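Local coordinates for protein family 88 glycosyl hydrolase (PDB 5NOA) that probably acts, as a lyase or an unsaturated-uronyl hydrolase, on rhamnose-capped arabinogalactan such as gum arabic in carbohydrate breakdown by a gut Bacteroides, at residues G272-S277 / Q314-K319; A265-P270 / S277-Q282; A31-I36 / C369-Y374; T259-V264 / Y297-G302. All coordinates share one frame; numbering follows the deposited sequence.

Interaction 1. Residues G272-S277 / Q314-K319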
loop_
_atom_site.group_PDB
_atom_site.type_symbol
_atom_site.label_atom_id
_atom_site.label_comp_id
_atom_site.label_asym_id
_atom_site.label_seq_id
_atom_site.Cartn_x
_atom_site.Cartn_y
_atom_site.Cartn_z
ATOM N N GLY A 272 -0.747 18.918 -7.651
ATOM C CA GLY A 272 0.115 17.728 -7.566
ATOM C C GLY A 272 -0.369 16.591 -6.685
ATOM O O GLY A 272 0.081 15.469 -6.833
ATOM N N TYR A 273 -1.299 16.895 -5.802
ATOM C CA TYR A 273 -1.945 15.890 -4.968
ATOM C C TYR A 273 -3.209 15.357 -5.612
ATOM O O TYR A 273 -3.694 15.914 -6.608
ATOM C CB TYR A 273 -2.189 16.441 -3.555
ATOM C CG TYR A 273 -3.002 17.693 -3.470
ATOM C CD1 TYR A 273 -4.380 17.673 -3.624
ATOM C CD2 TYR A 273 -2.408 18.914 -3.235
ATOM C CE1 TYR A 273 -5.130 18.834 -3.522
ATOM C CE2 TYR A 273 -3.148 20.064 -3.155
ATOM C CZ TYR A 273 -4.526 20.021 -3.287
ATOM O OH TYR A 273 -5.302 21.149 -3.197
ATOM N N TRP A 274 -3.757 14.319 -4.991
ATOM C CA TRP A 274 -5.075 13.815 -5.269
ATOM C C TRP A 274 -5.964 14.100 -4.072
ATOM O O TRP A 274 -5.564 13.892 -2.943
ATOM C CB TRP A 274 -5.050 12.328 -5.549
ATOM C CG TRP A 274 -4.514 11.981 -6.908
ATOM C CD1 TRP A 274 -5.241 11.600 -7.979
ATOM C CD2 TRP A 274 -3.137 11.907 -7.312
ATOM N NE1 TRP A 274 -4.417 11.296 -9.034
ATOM C CE2 TRP A 274 -3.124 11.460 -8.641
ATOM C CE3 TRP A 274 -1.926 12.135 -6.679
ATOM C CZ2 TRP A 274 -1.953 11.274 -9.337
ATOM C CZ3 TRP A 274 -0.758 11.939 -7.378
ATOM C CH2 TRP A 274 -0.788 11.495 -8.673
ATOM N N THR A 275 -7.167 14.557 -4.344
ATOM C CA THR A 275 -8.139 14.832 -3.299
ATOM C C THR A 275 -8.789 13.546 -2.828
ATOM O O THR A 275 -8.837 12.533 -3.560
ATOM C CB THR A 275 -9.188 15.855 -3.777
ATOM O OG1 THR A 275 -9.707 15.462 -5.044
ATOM C CG2 THR A 275 -8.592 17.224 -3.920
ATOM N N ARG A 276 -9.301 13.604 -1.607
ATOM C CA ARG A 276 -9.916 12.452 -0.981
ATOM C C ARG A 276 -10.967 11.775 -1.853
ATOM O O ARG A 276 -11.007 10.534 -1.900
ATOM C CB ARG A 276 -10.474 12.853 0.400
ATOM C CG ARG A 276 -9.396 13.060 1.449
ATOM C CD ARG A 276 -9.900 13.752 2.681
ATOM N NE ARG A 276 -10.058 15.173 2.414
ATOM C CZ ARG A 276 -10.661 16.025 3.239
ATOM N NH1 ARG A 276 -11.185 15.600 4.391
ATOM N NH2 ARG A 276 -10.731 17.291 2.937
ATOM N N SER A 277 -11.829 12.539 -2.542
ATOM C CA SER A 277 -12.683 12.029 -3.641
ATOM C C SER A 277 -11.952 12.413 -4.926
ATOM O O SER A 277 -11.843 13.598 -5.269
ATOM C CB SER A 277 -14.081 12.631 -3.595
ATOM O OG SER A 277 -14.951 12.007 -4.512
ATOM N N GLN A 314 6.163 10.516 -16.048
ATOM C CA GLN A 314 7.156 11.216 -15.226
ATOM C C GLN A 314 6.716 12.627 -14.810
ATOM O O GLN A 314 6.904 12.999 -13.649
ATOM C CB GLN A 314 8.539 11.249 -15.883
ATOM C CG GLN A 314 9.631 11.507 -14.863
ATOM C CD GLN A 314 9.740 10.453 -13.782
ATOM O OE1 GLN A 314 9.823 9.264 -14.084
ATOM N NE2 GLN A 314 9.772 10.877 -12.520
ATOM N N PRO A 315 6.066 13.408 -15.695
ATOM C CA PRO A 315 5.641 14.733 -15.250
ATOM C C PRO A 315 4.616 14.709 -14.110
ATOM O O PRO A 315 4.615 15.595 -13.261
ATOM C CB PRO A 315 5.048 15.353 -16.519
ATOM C CG PRO A 315 5.779 14.693 -17.627
ATOM C CD PRO A 315 5.927 13.280 -17.157
ATOM N N VAL A 316 3.766 13.702 -14.095
ATOM C CA VAL A 316 2.784 13.533 -13.024
ATOM C C VAL A 316 3.525 13.247 -11.727
ATOM O O VAL A 316 3.216 13.824 -10.663
ATOM C CB VAL A 316 1.825 12.401 -13.406
ATOM C CG1 VAL A 316 0.912 12.024 -12.261
ATOM C CG2 VAL A 316 1.027 12.827 -14.660
ATOM N N VAL A 317 4.469 12.300 -11.787
ATOM C CA VAL A 317 5.250 11.979 -10.609
ATOM C C VAL A 317 5.996 13.190 -10.097
ATOM O O VAL A 317 6.054 13.418 -8.881
ATOM C CB VAL A 317 6.221 10.818 -10.895
ATOM C CG1 VAL A 317 7.178 10.609 -9.731
ATOM C CG2 VAL A 317 5.463 9.533 -11.232
ATOM N N GLU A 318 6.541 13.994 -10.999
ATOM C CA GLU A 318 7.281 15.153 -10.541
ATOM C C GLU A 318 6.405 16.122 -9.769
ATOM O O GLU A 318 6.829 16.667 -8.732
ATOM C CB GLU A 318 7.973 15.895 -11.682
ATOM C CG GLU A 318 9.100 15.089 -12.312
ATOM C CD GLU A 318 10.155 14.682 -11.312
ATOM O OE1 GLU A 318 10.694 15.538 -10.550
ATOM O OE2 GLU A 318 10.427 13.484 -11.220
ATOM N N LYS A 319 5.190 16.367 -10.242
ATOM C CA LYS A 319 4.270 17.259 -9.536
ATOM C C LYS A 319 3.893 16.665 -8.186
ATOM O O LYS A 319 3.734 17.395 -7.206
ATOM C CB LYS A 319 3.026 17.536 -10.372
ATOM C CG LYS A 319 3.232 18.490 -11.513
ATOM C CD LYS A 319 1.915 18.852 -12.188
ATOM C CE LYS A 319 1.564 17.839 -13.234
ATOM N NZ LYS A 319 0.358 18.292 -13.967
#
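Trp274 lays the far end of its indole against Val316, joining the loop after helix 250-266 to helix 310-328 in what is consistent with the (alpha/alpha)6-barrel of the six-hairpin glycosidases. From CB, which leaves the backbone neither facing the helix nor turned from it, CG is anti to the carbonyl carbon (chi1 -75°), and the six-membered ring is carried towards the helix. On the five-membered ring, NE1 donates to Val264 O, a bond that fixes the indole's rotation. Further out, CZ2 of Trp274 comes within 4.2 Å of Val316 CG1, and Trp274 CH2 at the tip is nearest, 4.0 Å from the same CG1. The valine methyl approaches obliquely, with the two side chains crossing at about a right angle, while Phe295 meets the indole with its ring plane inclined by about 55°.

Gln268 NE2 links the two segments as well, donating to both Gly272 O and Val316 O. The closest backbones belong to Gly272 and Lys319. Gly272 has a positive phi of 105°, a conformation that glycine adopts readily, and its CA sits 4.0 Å from Lys319 CB and 3.7 Å from Lys319 O.

Interaction 2. Residues A265-P270 / S277-Q282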
loop_
_atom_site.group_PDB
_atom_site.type_symbol
_atom_site.label_atom_id
_atom_site.label_comp_id
_atom_site.label_asym_id
_atom_site.label_seq_id
_atom_site.Cartn_x
_atom_site.Cartn_y
_atom_site.Cartn_z
ATOM N N ALA A 265 -3.383 9.056 -13.170
ATOM C CA ALA A 265 -2.687 10.195 -13.646
ATOM C C ALA A 265 -3.620 11.298 -14.165
ATOM O O ALA A 265 -3.366 12.475 -13.930
ATOM C CB ALA A 265 -1.704 9.779 -14.738
ATOM N N ALA A 266 -4.707 10.895 -14.810
ATOM C CA ALA A 266 -5.602 11.850 -15.415
ATOM C C ALA A 266 -6.343 12.718 -14.451
ATOM O O ALA A 266 -6.794 13.775 -14.817
ATOM C CB ALA A 266 -6.625 11.124 -16.281
ATOM N N CYS A 267 -6.492 12.288 -13.206
ATOM C CA CYS A 267 -7.250 13.073 -12.227
ATOM C C CYS A 267 -6.396 13.682 -11.114
ATOM O O CYS A 267 -6.910 14.203 -10.133
ATOM C CB CYS A 267 -8.383 12.264 -11.600
ATOM S SG CYS A 267 -7.857 10.866 -10.598
ATOM N N GLN A 268 -5.103 13.793 -11.335
ATOM C CA GLN A 268 -4.250 14.536 -10.409
ATOM C C GLN A 268 -4.692 15.986 -10.364
ATOM O O GLN A 268 -5.024 16.562 -11.401
ATOM C CB GLN A 268 -2.789 14.446 -10.874
ATOM C CG GLN A 268 -1.785 15.094 -9.944
ATOM C CD GLN A 268 -0.364 15.003 -10.499
ATOM O OE1 GLN A 268 -0.145 15.189 -11.681
ATOM N NE2 GLN A 268 0.599 14.741 -9.637
ATOM N N GLN A 269 -4.700 16.594 -9.179
ATOM C CA GLN A 269 -5.020 18.003 -9.142
ATOM C C GLN A 269 -3.878 18.823 -9.744
ATOM O O GLN A 269 -2.716 18.396 -9.755
ATOM C CB GLN A 269 -5.252 18.502 -7.722
ATOM C CG GLN A 269 -6.418 17.834 -7.025
ATOM C CD GLN A 269 -7.719 18.057 -7.764
ATOM O OE1 GLN A 269 -7.990 19.156 -8.218
ATOM N NE2 GLN A 269 -8.468 17.003 -7.985
ATOM N N PRO A 270 -4.201 20.004 -10.238
ATOM C CA PRO A 270 -3.124 20.907 -10.698
ATOM C C PRO A 270 -1.953 21.114 -9.676
ATOM O O PRO A 270 -0.782 21.287 -10.054
ATOM C CB PRO A 270 -3.894 22.186 -10.996
ATOM C CG PRO A 270 -5.296 21.716 -11.340
ATOM C CD PRO A 270 -5.549 20.590 -10.437
ATOM N N SER A 277 -11.829 12.539 -2.542
ATOM C CA SER A 277 -12.683 12.029 -3.641
ATOM C C SER A 277 -11.952 12.413 -4.926
ATOM O O SER A 277 -11.843 13.598 -5.269
ATOM C CB SER A 277 -14.081 12.631 -3.595
ATOM O OG SER A 277 -14.951 12.007 -4.512
ATOM N N MET A 278 -11.388 11.431 -5.601
ATOM C CA MET A 278 -10.393 11.714 -6.657
ATOM C C MET A 278 -10.937 12.566 -7.782
ATOM O O MET A 278 -10.190 13.358 -8.347
ATOM C CB MET A 278 -9.900 10.393 -7.247
ATOM C CG MET A 278 -9.099 9.566 -6.271
ATOM S SD MET A 278 -8.739 7.871 -6.856
ATOM C CE MET A 278 -7.604 8.210 -8.216
ATOM N N LEU A 279 -12.224 12.372 -8.118
ATOM C CA LEU A 279 -12.852 13.052 -9.248
ATOM C C LEU A 279 -13.684 14.258 -8.829
ATOM O O LEU A 279 -14.334 14.848 -9.667
ATOM C CB LEU A 279 -13.712 12.082 -10.051
ATOM C CG LEU A 279 -13.035 10.817 -10.537
ATOM C CD1 LEU A 279 -13.991 9.998 -11.386
ATOM C CD2 LEU A 279 -11.774 11.065 -11.308
ATOM N N ASP A 280 -13.665 14.644 -7.560
ATOM C CA ASP A 280 -14.479 15.771 -7.104
ATOM C C ASP A 280 -13.752 16.502 -6.007
ATOM O O ASP A 280 -13.926 16.192 -4.823
ATOM C CB ASP A 280 -15.845 15.292 -6.616
ATOM C CG ASP A 280 -16.803 16.458 -6.262
ATOM O OD1 ASP A 280 -16.353 17.615 -6.223
ATOM O OD2 ASP A 280 -18.000 16.203 -5.974
ATOM N N ALA A 281 -12.915 17.463 -6.405
ATOM C CA ALA A 281 -12.122 18.212 -5.426
ATOM C C ALA A 281 -12.979 18.952 -4.398
ATOM O O ALA A 281 -12.587 19.053 -3.255
ATOM C CB ALA A 281 -11.182 19.194 -6.104
ATOM N N GLN A 282 -14.173 19.401 -4.761
ATOM C CA GLN A 282 -14.996 20.179 -3.819
ATOM C C GLN A 282 -15.691 19.326 -2.780
ATOM O O GLN A 282 -16.095 19.818 -1.735
ATOM C CB GLN A 282 -16.051 21.021 -4.564
ATOM C CG GLN A 282 -15.532 21.895 -5.695
ATOM C CD GLN A 282 -14.359 22.741 -5.277
ATOM O OE1 GLN A 282 -13.285 22.700 -5.895
ATOM N NE2 GLN A 282 -14.548 23.519 -4.215
HETATM O O HOH W 1 -7.679 14.208 -7.436
HETATM O O HOH W 2 -10.344 15.661 -9.946
#
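Cys267 is wedged against Met278 and Leu279. SG lies between the backbone N and the carbonyl carbon (chi1 65°), where it meets Met278 CE at 3.6 Å and also lies near Met278 CB. Cys267 CB touches Leu279 CD2 at 3.6 Å, and SG lies near that methyl too. The side chain of Met278 also packs on Ala226 and Asp229 of helix 226-242. The carbonyl of Cys267 is used too: a water donates to Cys267 O and to Met278 O, 2.8 Å in each case, and accepts from Gln269 NE2.

Gln268 starts out away from 277-282, and its side chain packs on Lys319 and Ala320 of helix 310-328. The first segment is the C-terminal end of helix 250-266 and the loop that follows; the second lies further along the same connection to helix 289-304, consistent with an inter-helix loop of a six-hairpin (alpha/alpha)6 barrel. Residues 277-280 form a type I beta turn in it, closed by Asp280 N to Ser277 O at 3.1 Å.

Gln269 folds back at chi2 (-60°), bringing its amide over the methyl of Ala281; OE1 of Gln269 is 3.8 Å from Ala281 CB. Gln269 NE2 stands 4.0 Å from Met278 O, and the gap is spanned by the first water and by a second one, which donates to Met278 O and is held only weakly by NE2. At the end of the turn, Asp280 OD2 is bonded to Ser217 OG and Asn219 ND2.

Interaction 3. Residues A31-I36 / C369-Y374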
loop_
_atom_site.group_PDB
_atom_site.type_symbol
_atom_site.label_atom_id
_atom_site.label_comp_id
_atom_site.label_asym_id
_atom_site.label_seq_id
_atom_site.Cartn_x
_atom_site.Cartn_y
_atom_site.Cartn_z
ATOM N N ALA A 31 20.810 11.950 -3.192
ATOM C CA ALA A 31 21.258 12.097 -1.805
ATOM C C ALA A 31 20.336 12.942 -0.952
ATOM O O ALA A 31 20.142 12.641 0.247
ATOM C CB ALA A 31 22.663 12.669 -1.783
ATOM N N GLU A 32 19.744 13.970 -1.540
ATOM C CA GLU A 32 18.805 14.813 -0.812
ATOM C C GLU A 32 17.587 13.988 -0.417
ATOM O O GLU A 32 17.049 14.168 0.671
ATOM C CB GLU A 32 18.341 15.996 -1.670
ATOM C CG GLU A 32 19.333 17.117 -1.889
ATOM C CD GLU A 32 18.830 18.129 -2.935
ATOM O OE1 GLU A 32 19.622 18.560 -3.792
ATOM O OE2 GLU A 32 17.624 18.457 -2.929
ATOM N N VAL A 33 17.125 13.095 -1.287
ATOM C CA VAL A 33 15.950 12.301 -0.951
ATOM C C VAL A 33 16.326 11.225 0.076
ATOM O O VAL A 33 15.547 10.950 0.986
ATOM C CB VAL A 33 15.321 11.681 -2.191
ATOM C CG1 VAL A 33 14.116 10.836 -1.815
ATOM C CG2 VAL A 33 14.920 12.777 -3.156
ATOM N N VAL A 34 17.518 10.634 -0.020
ATOM C CA VAL A 34 17.984 9.741 1.037
ATOM C C VAL A 34 17.987 10.455 2.382
ATOM O O VAL A 34 17.550 9.874 3.387
ATOM C CB VAL A 34 19.341 9.121 0.702
ATOM C CG1 VAL A 34 19.928 8.326 1.863
ATOM C CG2 VAL A 34 19.193 8.201 -0.509
ATOM N N ASP A 35 18.485 11.682 2.428
ATOM C CA ASP A 35 18.481 12.433 3.681
ATOM C C ASP A 35 17.039 12.620 4.214
ATOM O O ASP A 35 16.810 12.521 5.426
ATOM C CB ASP A 35 19.171 13.795 3.511
ATOM C CG ASP A 35 20.663 13.714 3.326
ATOM O OD1 ASP A 35 21.268 12.675 3.631
ATOM O OD2 ASP A 35 21.230 14.733 2.868
ATOM N N ILE A 36 16.094 12.862 3.330
ATOM C CA ILE A 36 14.694 12.963 3.738
ATOM C C ILE A 36 14.192 11.633 4.315
ATOM O O ILE A 36 13.536 11.615 5.359
ATOM C CB ILE A 36 13.826 13.423 2.548
ATOM C CG1 ILE A 36 14.063 14.896 2.267
ATOM C CG2 ILE A 36 12.360 13.131 2.792
ATOM C CD1 ILE A 36 13.503 15.418 0.947
ATOM N N CYS A 369 11.603 6.137 -1.495
ATOM C CA CYS A 369 12.581 5.141 -1.875
ATOM C C CYS A 369 12.573 4.954 -3.389
ATOM O O CYS A 369 13.641 4.797 -4.011
ATOM C CB CYS A 369 12.326 3.833 -1.162
ATOM S SG CYS A 369 12.718 3.838 0.615
ATOM N N GLU A 370 11.389 4.870 -3.968
ATOM C CA GLU A 370 11.302 4.670 -5.408
ATOM C C GLU A 370 11.839 5.878 -6.174
ATOM O O GLU A 370 12.423 5.706 -7.249
ATOM C CB GLU A 370 9.887 4.303 -5.837
ATOM C CG GLU A 370 9.837 3.648 -7.197
ATOM C CD GLU A 370 10.596 2.329 -7.286
ATOM O OE1 GLU A 370 10.754 1.587 -6.271
ATOM O OE2 GLU A 370 11.062 2.017 -8.384
ATOM N N ARG A 371 11.685 7.065 -5.606
ATOM C CA ARG A 371 12.289 8.238 -6.217
ATOM C C ARG A 371 13.798 8.165 -6.244
ATOM O O ARG A 371 14.412 8.536 -7.240
ATOM C CB ARG A 371 11.859 9.508 -5.493
ATOM C CG ARG A 371 12.448 10.728 -6.169
ATOM C CD ARG A 371 11.746 11.977 -5.837
ATOM N NE ARG A 371 12.211 13.094 -6.645
ATOM C CZ ARG A 371 11.826 13.359 -7.892
ATOM N NH1 ARG A 371 10.951 12.634 -8.536
ATOM N NH2 ARG A 371 12.335 14.415 -8.499
ATOM N N VAL A 372 14.415 7.708 -5.153
ATOM C CA VAL A 372 15.870 7.530 -5.156
ATOM C C VAL A 372 16.297 6.618 -6.289
ATOM O O VAL A 372 17.267 6.912 -7.002
ATOM C CB VAL A 372 16.363 7.001 -3.798
ATOM C CG1 VAL A 372 17.834 6.592 -3.863
ATOM C CG2 VAL A 372 16.157 8.021 -2.724
ATOM N N ARG A 373 15.576 5.515 -6.462
ATOM C CA ARG A 373 15.889 4.588 -7.550
ATOM C C ARG A 373 15.810 5.241 -8.934
ATOM O O ARG A 373 16.682 5.058 -9.794
ATOM C CB ARG A 373 15.044 3.321 -7.464
ATOM C CG ARG A 373 15.260 2.564 -6.143
ATOM C CD ARG A 373 14.460 1.290 -6.080
ATOM N NE ARG A 373 14.553 0.636 -4.753
ATOM C CZ ARG A 373 13.614 0.660 -3.814
ATOM N NH1 ARG A 373 12.424 1.293 -3.947
ATOM N NH2 ARG A 373 13.862 -0.005 -2.684
ATOM N N TYR A 374 14.782 6.052 -9.151
ATOM C CA TYR A 374 14.673 6.826 -10.396
ATOM C C TYR A 374 15.841 7.809 -10.557
ATOM O O TYR A 374 16.496 7.847 -11.613
ATOM C CB TYR A 374 13.336 7.584 -10.410
ATOM C CG TYR A 374 13.299 8.654 -11.454
ATOM C CD1 TYR A 374 13.318 8.324 -12.797
ATOM C CD2 TYR A 374 13.252 9.977 -11.098
ATOM C CE1 TYR A 374 13.307 9.300 -13.768
ATOM C CE2 TYR A 374 13.226 10.958 -12.064
ATOM C CZ TYR A 374 13.261 10.614 -13.396
ATOM O OH TYR A 374 13.260 11.630 -14.350
#
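Val33 and Val372 bury more surface here than any other pair, facing each other where helices 29-47 and 358-377 run antiparallel. The short axes approach to 9.1 Å at 164°, so the first and last helices of the chain lie side by side, consistent with closure of the ring of helices in an (alpha/alpha)6 barrel. Both valines hold CG1 anti to the backbone N, and the side chains slide past each other in opposite directions: Val372 CG2 touches Val33 CG1 at 3.6 Å and Val33 CB at 3.8 Å. The same CG2 of Val372 also reaches Val34 CG2, 3.8 Å away, with the side chain of Val34 crossing at about a right angle. One methyl of Val372 thus fits between two consecutive residues of the facing helix.

Arg371 adds a flank to this apolar patch. Its chain is extended through three torsions near 180°, and Arg371 CD lies 4.2 Å from the other methyl, Val33 CG2, which sits at the edge of the guanidinium, near its plane. The charged end goes on to a salt bridge between NH2 and Glu318 OE1.

Around the contact, Trp321 of helix 310-328 touches both Val33 and Arg371, Leu71 of helix 56-72 packs on Val372, and Val33 also leans on Ala368 and Leu375 of helix 358-377, one turn before and one turn after Val372.

Interaction 4. Residues T259-V264 / Y297-G302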
loop_
_atom_site.group_PDB
_atom_site.type_symbol
_atom_site.label_atom_id
_atom_site.label_comp_id
_atom_site.label_asym_id
_atom_site.label_seq_id
_atom_site.Cartn_x
_atom_site.Cartn_y
_atom_site.Cartn_z
ATOM N N THR A 259 -4.222 0.336 -16.840
ATOM C CA THR A 259 -5.492 1.082 -16.921
ATOM C C THR A 259 -5.675 1.967 -15.687
ATOM O O THR A 259 -6.043 3.149 -15.769
ATOM C CB THR A 259 -6.723 0.171 -17.123
ATOM O OG1 THR A 259 -7.029 -0.697 -15.983
ATOM C CG2 THR A 259 -6.605 -0.593 -18.372
ATOM N N LEU A 260 -5.380 1.395 -14.537
ATOM C CA LEU A 260 -5.503 2.148 -13.285
ATOM C C LEU A 260 -4.523 3.317 -13.255
ATOM O O LEU A 260 -4.894 4.439 -12.905
ATOM C CB LEU A 260 -5.260 1.206 -12.115
ATOM C CG LEU A 260 -5.391 1.783 -10.732
ATOM C CD1 LEU A 260 -6.765 2.349 -10.492
ATOM C CD2 LEU A 260 -5.018 0.765 -9.667
ATOM N N ALA A 261 -3.288 3.064 -13.677
ATOM C CA ALA A 261 -2.322 4.165 -13.711
ATOM C C ALA A 261 -2.770 5.331 -14.569
ATOM O O ALA A 261 -2.628 6.509 -14.202
ATOM C CB ALA A 261 -0.973 3.665 -14.218
ATOM N N LYS A 262 -3.350 5.001 -15.718
ATOM C CA LYS A 262 -3.766 6.054 -16.634
ATOM C C LYS A 262 -4.851 6.911 -16.053
ATOM O O LYS A 262 -4.812 8.152 -16.138
ATOM C CB LYS A 262 -4.195 5.416 -17.971
ATOM C CG LYS A 262 -4.412 6.376 -19.122
ATOM C CD LYS A 262 -4.701 5.625 -20.442
ATOM C CE LYS A 262 -5.199 6.534 -21.553
ATOM N NZ LYS A 262 -4.251 7.594 -21.940
ATOM N N SER A 263 -5.811 6.253 -15.418
ATOM C CA SER A 263 -6.920 7.000 -14.804
ATOM C C SER A 263 -6.476 7.788 -13.571
ATOM O O SER A 263 -6.937 8.901 -13.334
ATOM C CB SER A 263 -8.036 6.046 -14.441
ATOM O OG SER A 263 -8.629 5.545 -15.606
ATOM N N VAL A 264 -5.561 7.223 -12.808
ATOM C CA VAL A 264 -4.953 7.935 -11.683
ATOM C C VAL A 264 -4.253 9.189 -12.169
ATOM O O VAL A 264 -4.482 10.292 -11.659
ATOM C CB VAL A 264 -3.992 7.015 -10.902
ATOM C CG1 VAL A 264 -3.104 7.809 -9.939
ATOM C CG2 VAL A 264 -4.768 5.975 -10.127
ATOM N N TYR A 297 4.557 6.341 -5.407
ATOM C CA TYR A 297 5.244 5.055 -5.442
ATOM C C TYR A 297 4.865 4.237 -6.644
ATOM O O TYR A 297 5.710 3.768 -7.408
ATOM C CB TYR A 297 4.951 4.217 -4.179
ATOM C CG TYR A 297 5.493 2.813 -4.270
ATOM C CD1 TYR A 297 6.851 2.576 -4.308
ATOM C CD2 TYR A 297 4.637 1.724 -4.365
ATOM C CE1 TYR A 297 7.349 1.297 -4.385
ATOM C CE2 TYR A 297 5.144 0.429 -4.468
ATOM C CZ TYR A 297 6.518 0.220 -4.492
ATOM O OH TYR A 297 7.049 -1.056 -4.575
ATOM N N GLY A 298 3.562 3.992 -6.824
ATOM C CA GLY A 298 3.137 3.032 -7.859
ATOM C C GLY A 298 3.471 3.517 -9.260
ATOM O O GLY A 298 3.904 2.735 -10.100
ATOM N N LEU A 299 3.257 4.821 -9.506
ATOM C CA LEU A 299 3.554 5.366 -10.828
ATOM C C LEU A 299 5.062 5.355 -11.073
ATOM O O LEU A 299 5.507 4.963 -12.155
ATOM C CB LEU A 299 3.003 6.753 -11.011
ATOM C CG LEU A 299 1.478 6.876 -11.005
ATOM C CD1 LEU A 299 1.071 8.326 -11.088
ATOM C CD2 LEU A 299 0.840 6.094 -12.113
ATOM N N GLN A 300 5.862 5.789 -10.106
ATOM C CA GLN A 300 7.306 5.774 -10.342
ATOM C C GLN A 300 7.805 4.355 -10.486
ATOM O O GLN A 300 8.687 4.074 -11.306
ATOM C CB GLN A 300 8.048 6.489 -9.237
ATOM C CG GLN A 300 9.566 6.619 -9.538
ATOM C CD GLN A 300 9.842 7.605 -10.677
ATOM O OE1 GLN A 300 9.856 8.805 -10.453
ATOM N NE2 GLN A 300 9.997 7.111 -11.897
ATOM N N TRP A 301 7.264 3.429 -9.673
ATOM C CA TRP A 301 7.683 2.043 -9.771
ATOM C C TRP A 301 7.365 1.519 -11.150
ATOM O O TRP A 301 8.184 0.852 -11.816
ATOM C CB TRP A 301 7.032 1.160 -8.677
ATOM C CG TRP A 301 7.586 -0.210 -8.708
ATOM C CD1 TRP A 301 8.679 -0.650 -8.003
ATOM C CD2 TRP A 301 7.170 -1.312 -9.527
ATOM N NE1 TRP A 301 8.956 -1.945 -8.326
ATOM C CE2 TRP A 301 8.083 -2.371 -9.287
ATOM C CE3 TRP A 301 6.141 -1.515 -10.453
ATOM C CZ2 TRP A 301 8.014 -3.589 -9.958
ATOM C CZ3 TRP A 301 6.087 -2.754 -11.132
ATOM C CH2 TRP A 301 7.014 -3.762 -10.853
ATOM N N GLY A 302 6.169 1.797 -11.640
ATOM C CA GLY A 302 5.784 1.300 -12.972
ATOM C C GLY A 302 6.616 1.855 -14.104
ATOM O O GLY A 302 6.903 1.131 -15.086
#
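Leu299 makes every contact of segment 297-302 with segment 259-264, meeting Ala261 and Val264, which lie about one turn apart on helix 250-266. This is helix-helix packing consistent with the (alpha/alpha)6 barrel. Two residues earlier, Tyr297 turns to another part of the fold, packing on Leu366 and Glu370; one face of its ring is met near the rim by Trp301 CB, one turn on. Gly298 follows with no side chain, and its carbonyl accepts from Gly302 N at 2.9 Å.

At Leu299, CG is anti to the carbonyl carbon (chi1 -66°), and the two methyls branch to different partners. CD2 of Leu299 rests on Ala261 CB at 3.7 Å and lies 4.0 Å from Ala261 CA. The other branch packs more loosely: Leu299 CD1 is 4.4 Å from Val264 CG1. All three residues are buried, and the packing is purely apolar. Gln300 then points its amide to Gln314, and Trp301 reaches Ala237, Leu240 and Lys241.

The contact is enclosed by its neighbours: helix 310-328 brings Tyr313 onto Ala261 and Val317 onto Leu299, strand 203-204 puts Leu203 against Val264, helix 226-242 packs on Trp301, and helix 358-377 on Tyr297, Gln300 and Trp301.

Interactions 1, 2 and 4 form one continuous region, with the centre of interaction 1 about 8 Å from that of interaction 2 and about 11 Å from that of interaction 4. Val317 CG1 packs 3.3 Å from Gln300 OE1 between interactions 1 and 4, and Met278 CE reaches Val264 CG2 at 4.1 Å to join interaction 2 to interaction 4. Interaction 3 stands further off, about 18 and 19 Å from the centres of interactions 1 and 4; from interaction 2 it is about 26 Å centre to centre, with nearest atoms about 11 Å apart. Tyr374 connects it, with CE2 at 3.5 Å from Gln314 NE2 of interaction 1 and CB at 3.5 Å from Gln300 CD of interaction 4.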